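Local coordinates for protein luciferase-like monooxygenase (Streptomyces bottropensis, PDB 7BIP) that probably acts as a monooxygenase of the bacterial luciferase family in the biosynthesis of the aromatic polyketide rishirilide, at residues Glu135-Arg138 against Arg139-Glu143; Thr208-Leu211 against Tyr212-Ala216; Glu334-Arg337 against Thr338-Phe342. All coordinates share one frame; numbering follows the deposited sequence.

Contact 1 of 3, residues Glu135-Arg138 against Arg139-Glu143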
loop_
_atom_site.group_PDB
_atom_site.type_symbol
_atom_site.label_atom_id
_atom_site.label_comp_id
_atom_site.label_asym_id
_atom_site.label_seq_id
_atom_site.Cartn_x
_atom_site.Cartn_y
_atom_site.Cartn_z
ATOM N N GLU A 135 -19.115 6.299 3.573
ATOM C CA GLU A 135 -19.976 6.757 2.491
ATOM C C GLU A 135 -19.200 7.556 1.453
ATOM O O GLU A 135 -19.465 7.437 0.252
ATOM C CB GLU A 135 -21.128 7.580 3.054
ATOM C CG GLU A 135 -22.016 8.242 1.998
ATOM C CD GLU A 135 -22.812 7.244 1.158
ATOM O OE1 GLU A 135 -22.754 6.029 1.435
ATOM O OE2 GLU A 135 -23.490 7.688 0.211
ATOM N N ALA A 136 -18.253 8.392 1.891
ATOM C CA ALA A 136 -17.458 9.142 0.924
ATOM C C ALA A 136 -16.666 8.203 0.023
ATOM O O ALA A 136 -16.591 8.421 -1.193
ATOM C CB ALA A 136 -16.528 10.120 1.641
ATOM N N VAL A 137 -16.077 7.148 0.600
ATOM C CA VAL A 137 -15.341 6.177 -0.209
ATOM C C VAL A 137 -16.279 5.478 -1.184
ATOM O O VAL A 137 -15.972 5.334 -2.374
ATOM C CB VAL A 137 -14.613 5.166 0.695
ATOM C CG1 VAL A 137 -14.120 3.963 -0.133
ATOM C CG2 VAL A 137 -13.434 5.854 1.417
ATOM N N ARG A 138 -17.440 5.026 -0.693
ATOM C CA ARG A 138 -18.411 4.389 -1.574
ATOM C C ARG A 138 -18.783 5.300 -2.735
ATOM O O ARG A 138 -18.855 4.847 -3.886
ATOM C CB ARG A 138 -19.667 3.989 -0.796
ATOM C CG ARG A 138 -20.684 3.228 -1.649
ATOM C CD ARG A 138 -22.095 3.198 -1.013
ATOM N NE ARG A 138 -22.770 4.496 -1.078
ATOM C CZ ARG A 138 -23.288 5.023 -2.187
ATOM N NH1 ARG A 138 -23.238 4.357 -3.335
ATOM N NH2 ARG A 138 -23.862 6.218 -2.152
ATOM N N ARG A 139 -19.003 6.590 -2.456
ATOM C CA ARG A 139 -19.365 7.524 -3.516
ATOM C C ARG A 139 -18.226 7.720 -4.501
ATOM O O ARG A 139 -18.465 7.802 -5.711
ATOM C CB ARG A 139 -19.782 8.871 -2.926
ATOM C CG ARG A 139 -21.145 8.814 -2.351
ATOM C CD ARG A 139 -21.773 10.176 -2.233
ATOM N NE ARG A 139 -22.822 10.064 -1.247
ATOM C CZ ARG A 139 -23.527 11.074 -0.767
ATOM N NH1 ARG A 139 -23.310 12.316 -1.199
ATOM N NH2 ARG A 139 -24.453 10.818 0.149
ATOM N N LEU A 140 -16.986 7.846 -3.998
ATOM C CA LEU A 140 -15.840 7.988 -4.894
ATOM C C LEU A 140 -15.701 6.786 -5.818
ATOM O O LEU A 140 -15.257 6.931 -6.963
ATOM C CB LEU A 140 -14.560 8.199 -4.081
ATOM C CG LEU A 140 -14.473 9.608 -3.463
ATOM C CD1 LEU A 140 -13.455 9.642 -2.330
ATOM C CD2 LEU A 140 -14.131 10.643 -4.535
ATOM N N TRP A 141 -16.086 5.593 -5.352
ATOM C CA TRP A 141 -16.035 4.414 -6.210
ATOM C C TRP A 141 -17.211 4.355 -7.178
ATOM O O TRP A 141 -17.042 3.962 -8.339
ATOM C CB TRP A 141 -16.061 3.144 -5.367
ATOM C CG TRP A 141 -14.837 2.810 -4.585
ATOM C CD1 TRP A 141 -13.551 3.214 -4.813
ATOM C CD2 TRP A 141 -14.801 1.946 -3.451
ATOM N NE1 TRP A 141 -12.714 2.658 -3.866
ATOM C CE2 TRP A 141 -13.459 1.870 -3.024
ATOM C CE3 TRP A 141 -15.778 1.240 -2.742
ATOM C CZ2 TRP A 141 -13.066 1.104 -1.930
ATOM C CZ3 TRP A 141 -15.386 0.470 -1.652
ATOM C CH2 TRP A 141 -14.047 0.415 -1.254
ATOM N N ALA A 142 -18.413 4.697 -6.707
ATOM C CA ALA A 142 -19.632 4.419 -7.452
ATOM C C ALA A 142 -20.011 5.520 -8.426
ATOM O O ALA A 142 -20.765 5.251 -9.372
ATOM C CB ALA A 142 -20.805 4.207 -6.487
ATOM N N GLU A 143 -19.522 6.740 -8.215
ATOM C CA GLU A 143 -20.015 7.915 -8.922
ATOM C C GLU A 143 -18.855 8.739 -9.478
ATOM O O GLU A 143 -17.687 8.534 -9.140
ATOM C CB GLU A 143 -20.868 8.815 -8.004
ATOM C CG GLU A 143 -22.004 8.108 -7.267
ATOM C CD GLU A 143 -23.100 7.620 -8.192
ATOM O OE1 GLU A 143 -23.785 6.637 -7.831
ATOM O OE2 GLU A 143 -23.281 8.217 -9.276
HETATM O O HOH W 1 -24.318 6.049 -5.483
#
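Glu135, Arg138 and Arg139 form a salt-bridge network on the last turns of helix 126-142, an outer helix of the luciferase-like TIM-barrel fold. The Glu135 carboxylate lies between two guanidinium groups, each gripping it side-on through NE and NH2. Arg138 takes the syn side, its NE donating to Glu135 OE1 at 2.9 Å and its NH2 to OE2, both donors lying well out of the carboxylate plane. Arg139 comes from the anti side and uses OE2 alone, with NE at 2.9 Å and a longer NH2 bond; OE2 lies at the edge of the Arg139 guanidinium, close to its plane, and the carboxylate and guanidinium planes are nearly perpendicular (86°). OE2 thus accepts three N-H groups, and the shared negative charge probably offsets the closeness of the two arginines. Arg138 gets there with CG anti to the backbone N (chi1 -176°) and a bend at chi3 that turns NE and NH2 back to the carboxylate.

The apolar contact is a CH-pi interaction: Val137 CG1 sits over one face of Trp141, 3.6 Å from the centroid of the six-membered ring. Beyond the helix, Trp141 also meets Phe107 of strand 103-107, and its NE1 is bound by Ala89 O.

Among the backbone bonds, Ala142 N reaches Arg138 O in the final turn. Past it, one water accepts from Arg138 NH1 at 2.9 Å and donates to Glu143 OE1.

Contact 2 of 3, residues Thr208-Leu211 against Tyr212-Ala216; sequences TLSL and YRDAA
Regular i to i+4 hydrogen bonds run through 208-216, from Tyr212 N to Thr208 O, Arg213 N to Leu209 O at 2.8 Å with an N-H...O angle of 170°, Asp214 N to Ser210 O, and Ala215 N to Leu211 O. Across this turn the main side-chain pair is Leu209 with Arg213, which lie alongside each other and point the same way. Arg213 NH1 approaches Leu209 CB to 3.6 Å, while Leu209 CD2 lies over one face of the guanidinium, offset toward its rim. The arginine leaves the backbone with CG anti to its own carbonyl carbon (chi1 -76°) and runs extended to NE, which carries the aliphatic part back past the preceding turn: Arg213 CG is 3.4 Å from Leu209 O. The charged end is held from outside the helix, where NH2 donates to Phe316 O. With an alanine here in place of the arginine, one flank of Leu209 is likely to be uncovered and Phe316 O left without this donor.

Asp214 sits close to the turn before it, with its CB 3.2 Å from Ser210 O. Tyr212 instead turns its ring out of the turn, CG being anti to the backbone N (chi1 173°), and its OH is hydrogen-bonded to His191 O. Leu209 packs on Leu195 and Met230, whereas Tyr212 packs on Val193 and Ile228, so that both side chains bridge to strands 192-195 and 228-236. Such packing is that of the helix in a right-handed beta-alpha-beta crossover, here strand 192-195, helix 202-218 and strand 228-236 of the TIM barrel.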
loop_
_atom_site.group_PDB
_atom_site.type_symbol
_atom_site.label_atom_id
_atom_site.label_comp_id
_atom_site.label_asym_id
_atom_site.label_seq_id
_atom_site.Cartn_x
_atom_site.Cartn_y
_atom_site.Cartn_z
ATOM N N THR A 208 -27.847 -9.929 17.171
ATOM C CA THR A 208 -27.305 -9.007 16.177
ATOM C C THR A 208 -27.526 -9.539 14.767
ATOM O O THR A 208 -27.909 -8.790 13.864
ATOM C CB THR A 208 -25.816 -8.775 16.432
ATOM O OG1 THR A 208 -25.634 -8.211 17.734
ATOM C CG2 THR A 208 -25.238 -7.824 15.401
ATOM N N LEU A 209 -27.292 -10.838 14.559
ATOM C CA LEU A 209 -27.531 -11.420 13.242
ATOM C C LEU A 209 -29.005 -11.349 12.873
ATOM O O LEU A 209 -29.353 -11.084 11.715
ATOM C CB LEU A 209 -27.037 -12.868 13.210
ATOM C CG LEU A 209 -25.512 -13.006 13.083
ATOM C CD1 LEU A 209 -25.048 -14.399 13.505
ATOM C CD2 LEU A 209 -25.081 -12.712 11.666
ATOM N N SER A 210 -29.886 -11.584 13.847
ATOM C CA SER A 210 -31.320 -11.498 13.587
ATOM C C SER A 210 -31.724 -10.080 13.206
ATOM O O SER A 210 -32.464 -9.873 12.238
ATOM C CB SER A 210 -32.103 -11.975 14.809
ATOM O OG SER A 210 -33.484 -12.086 14.503
ATOM N N LEU A 211 -31.242 -9.085 13.957
ATOM C CA LEU A 211 -31.514 -7.695 13.600
ATOM C C LEU A 211 -30.956 -7.355 12.225
ATOM O O LEU A 211 -31.595 -6.636 11.448
ATOM C CB LEU A 211 -30.932 -6.752 14.650
ATOM C CG LEU A 211 -31.426 -6.915 16.085
ATOM C CD1 LEU A 211 -30.666 -5.976 17.001
ATOM C CD2 LEU A 211 -32.924 -6.670 16.170
ATOM N N TYR A 212 -29.756 -7.854 11.912
ATOM C CA TYR A 212 -29.158 -7.580 10.611
ATOM C C TYR A 212 -29.978 -8.212 9.496
ATOM O O TYR A 212 -30.327 -7.545 8.515
ATOM C CB TYR A 212 -27.710 -8.086 10.582
ATOM C CG TYR A 212 -27.051 -7.991 9.227
ATOM C CD1 TYR A 212 -26.629 -6.762 8.725
ATOM C CD2 TYR A 212 -26.849 -9.128 8.443
ATOM C CE1 TYR A 212 -26.024 -6.671 7.489
ATOM C CE2 TYR A 212 -26.258 -9.045 7.201
ATOM C CZ TYR A 212 -25.836 -7.812 6.730
ATOM O OH TYR A 212 -25.245 -7.715 5.495
ATOM N N ARG A 213 -30.304 -9.500 9.633
ATOM C CA ARG A 213 -31.067 -10.174 8.589
ATOM C C ARG A 213 -32.456 -9.562 8.433
ATOM O O ARG A 213 -32.967 -9.448 7.313
ATOM C CB ARG A 213 -31.149 -11.672 8.893
ATOM C CG ARG A 213 -29.852 -12.429 8.591
ATOM C CD ARG A 213 -29.756 -13.774 9.315
ATOM N NE ARG A 213 -28.627 -14.572 8.835
ATOM C CZ ARG A 213 -27.875 -15.356 9.604
ATOM N NH1 ARG A 213 -28.122 -15.454 10.906
ATOM N NH2 ARG A 213 -26.867 -16.039 9.074
ATOM N N ASP A 214 -33.072 -9.147 9.542
ATOM C CA ASP A 214 -34.379 -8.497 9.468
ATOM C C ASP A 214 -34.292 -7.168 8.729
ATOM O O ASP A 214 -35.074 -6.902 7.808
ATOM C CB ASP A 214 -34.938 -8.282 10.873
ATOM C CG ASP A 214 -35.682 -9.492 11.397
ATOM O OD1 ASP A 214 -36.192 -9.422 12.533
ATOM O OD2 ASP A 214 -35.749 -10.514 10.677
ATOM N N ALA A 215 -33.352 -6.311 9.132
ATOM C CA ALA A 215 -33.192 -5.026 8.461
ATOM C C ALA A 215 -32.829 -5.212 6.992
ATOM O O ALA A 215 -33.284 -4.447 6.133
ATOM C CB ALA A 215 -32.132 -4.189 9.177
ATOM N N ALA A 216 -32.018 -6.228 6.682
ATOM C CA ALA A 216 -31.637 -6.475 5.293
ATOM C C ALA A 216 -32.855 -6.796 4.435
ATOM O O ALA A 216 -33.000 -6.280 3.321
ATOM C CB ALA A 216 -30.620 -7.615 5.222
#

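Contact 3 of 3, residues Glu334-Arg337 against Thr338-Phe342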
loop_
_atom_site.group_PDB
_atom_site.type_symbol
_atom_site.label_atom_id
_atom_site.label_comp_id
_atom_site.label_asym_id
_atom_site.label_seq_id
_atom_site.Cartn_x
_atom_site.Cartn_y
_atom_site.Cartn_z
ATOM N N GLU A 334 4.214 -24.036 12.679
ATOM C CA GLU A 334 2.997 -24.338 13.427
ATOM C C GLU A 334 1.784 -23.672 12.790
ATOM O O GLU A 334 0.712 -24.281 12.703
ATOM C CB GLU A 334 3.160 -23.906 14.889
ATOM C CG GLU A 334 4.026 -24.894 15.688
ATOM C CD GLU A 334 4.344 -24.442 17.102
ATOM O OE1 GLU A 334 3.495 -23.788 17.746
ATOM O OE2 GLU A 334 5.465 -24.743 17.568
ATOM N N SER A 335 1.935 -22.427 12.329
ATOM C CA SER A 335 0.857 -21.811 11.562
ATOM C C SER A 335 0.558 -22.613 10.297
ATOM O O SER A 335 -0.606 -22.833 9.935
ATOM C CB SER A 335 1.236 -20.379 11.194
ATOM O OG SER A 335 1.520 -19.625 12.367
ATOM N N ALA A 336 1.601 -23.067 9.618
ATOM C CA ALA A 336 1.411 -23.827 8.388
ATOM C C ALA A 336 0.766 -25.181 8.671
ATOM O O ALA A 336 -0.085 -25.641 7.900
ATOM C CB ALA A 336 2.759 -24.001 7.685
ATOM N N ARG A 337 1.151 -25.823 9.780
ATOM C CA ARG A 337 0.526 -27.088 10.168
ATOM C C ARG A 337 -0.964 -26.905 10.417
ATOM O O ARG A 337 -1.780 -27.723 9.972
ATOM C CB ARG A 337 1.206 -27.663 11.416
ATOM C CG ARG A 337 0.486 -28.897 11.969
ATOM C CD ARG A 337 1.256 -29.523 13.134
ATOM N NE ARG A 337 1.246 -28.667 14.305
ATOM C CZ ARG A 337 1.791 -28.999 15.469
ATOM N NH1 ARG A 337 2.411 -30.177 15.598
ATOM N NH2 ARG A 337 1.732 -28.156 16.486
ATOM N N THR A 338 -1.337 -25.827 11.121
ATOM C CA THR A 338 -2.746 -25.531 11.345
ATOM C C THR A 338 -3.488 -25.442 10.025
ATOM O O THR A 338 -4.564 -26.029 9.860
ATOM C CB THR A 338 -2.895 -24.215 12.119
ATOM O OG1 THR A 338 -2.442 -24.388 13.466
ATOM C CG2 THR A 338 -4.359 -23.757 12.144
ATOM N N MET A 339 -2.916 -24.714 9.058
ATOM C CA MET A 339 -3.599 -24.551 7.783
ATOM C C MET A 339 -3.673 -25.869 7.026
ATOM O O MET A 339 -4.711 -26.186 6.435
ATOM C CB MET A 339 -2.905 -23.474 6.953
ATOM C CG MET A 339 -3.094 -22.080 7.530
ATOM S SD MET A 339 -2.085 -20.894 6.638
ATOM C CE MET A 339 -2.831 -20.953 5.015
ATOM N N ARG A 340 -2.588 -26.654 7.041
ATOM C CA ARG A 340 -2.591 -27.928 6.324
ATOM C C ARG A 340 -3.591 -28.907 6.929
ATOM O O ARG A 340 -4.295 -29.611 6.193
ATOM C CB ARG A 340 -1.186 -28.528 6.309
ATOM C CG ARG A 340 -0.224 -27.752 5.423
ATOM C CD ARG A 340 1.018 -28.547 5.049
ATOM N NE ARG A 340 1.835 -27.803 4.091
ATOM C CZ ARG A 340 2.917 -27.104 4.417
ATOM N NH1 ARG A 340 3.324 -27.061 5.680
ATOM N NH2 ARG A 340 3.595 -26.452 3.480
ATOM N N LEU A 341 -3.685 -28.962 8.262
ATOM C CA LEU A 341 -4.646 -29.869 8.883
ATOM C C LEU A 341 -6.075 -29.425 8.602
ATOM O O LEU A 341 -6.953 -30.256 8.346
ATOM C CB LEU A 341 -4.392 -29.953 10.391
ATOM C CG LEU A 341 -3.165 -30.756 10.830
ATOM C CD1 LEU A 341 -2.926 -30.581 12.341
ATOM C CD2 LEU A 341 -3.299 -32.235 10.472
ATOM N N PHE A 342 -6.326 -28.114 8.640
ATOM C CA PHE A 342 -7.658 -27.621 8.334
ATOM C C PHE A 342 -8.030 -27.946 6.897
ATOM O O PHE A 342 -9.154 -28.370 6.620
ATOM C CB PHE A 342 -7.737 -26.111 8.579
ATOM C CG PHE A 342 -9.139 -25.595 8.726
ATOM C CD1 PHE A 342 -9.672 -25.345 9.982
ATOM C CD2 PHE A 342 -9.935 -25.369 7.609
ATOM C CE1 PHE A 342 -10.970 -24.878 10.120
ATOM C CE2 PHE A 342 -11.233 -24.897 7.754
ATOM C CZ PHE A 342 -11.746 -24.662 9.006
#
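Arg337 and Leu341, one turn apart on helix 332-345, lie alongside each other, with Arg337 CG 3.8 Å from Leu341 CD1. Their backbones are joined as well, Leu341 N donating to Arg337 O at 2.8 Å. The same i to i+4 pattern satisfies the amides of Thr338, Met339 and Arg340, which donate to the carbonyls of Glu334, Ser335 and Ala336; the Met339 bond is the longest of the four at 3.1 Å.

Most of the polar side chains find their partners on neighbouring elements. Arg337 is extended as far as CD, with CG anti to the backbone N (chi1 173°), and then bends at chi3; its NH2 forms a salt bridge with Glu242 OE2 and a hydrogen bond with Tyr235 OH. Because Tyr235 OH is also bonded to Glu334 OE1, the tyrosine hydroxyl links two side chains of this helix whose charges are opposite. The buried hydroxyls are satisfied too: Thr338 OG1 is hydrogen-bonded to Leu236 N, and Ser335 OG to Val325 O.

Arg340 is itself exposed, yet it touches the buried Ala336 and also Leu31 of helix 18-35. Its chain, extended from CG to NE, brings NH1 to 3.7 Å from Ala336 CB, an oblique contact with a methyl group, while its CG lies 3.3 Å from Ala336 O. Met339 reaches in another direction and packs on Leu28 and Ala32 of helix 18-35. With Thr338 and Leu341 against strand 228-236 and Met339 against helix 18-35, this amphipathic helix is an outer helix of the TIM barrel, following strand 320-324.

In the fold
All three contacts are short helical stretches joining successive turns, each partly buried, on different helices around the parallel barrel; none touches another. Contacts 1 and 3 lie on opposite sides of the chain's centre, their centres about 38 Å apart, and contacts 2 and 3 are about 17 Å apart at their nearest atoms. Contacts 2 and 3 both pack on strand 228-236, whereas contact 1 meets strand 103-107 and helix 85-98. Their chemistry differs: contact 1 keeps its charges within the helix and, of the three, lies nearest a bound calcium ion, whereas contacts 2 and 3 send arginine ends to partners elsewhere, a backbone carbonyl in one and Glu242 with Tyr235 in the other.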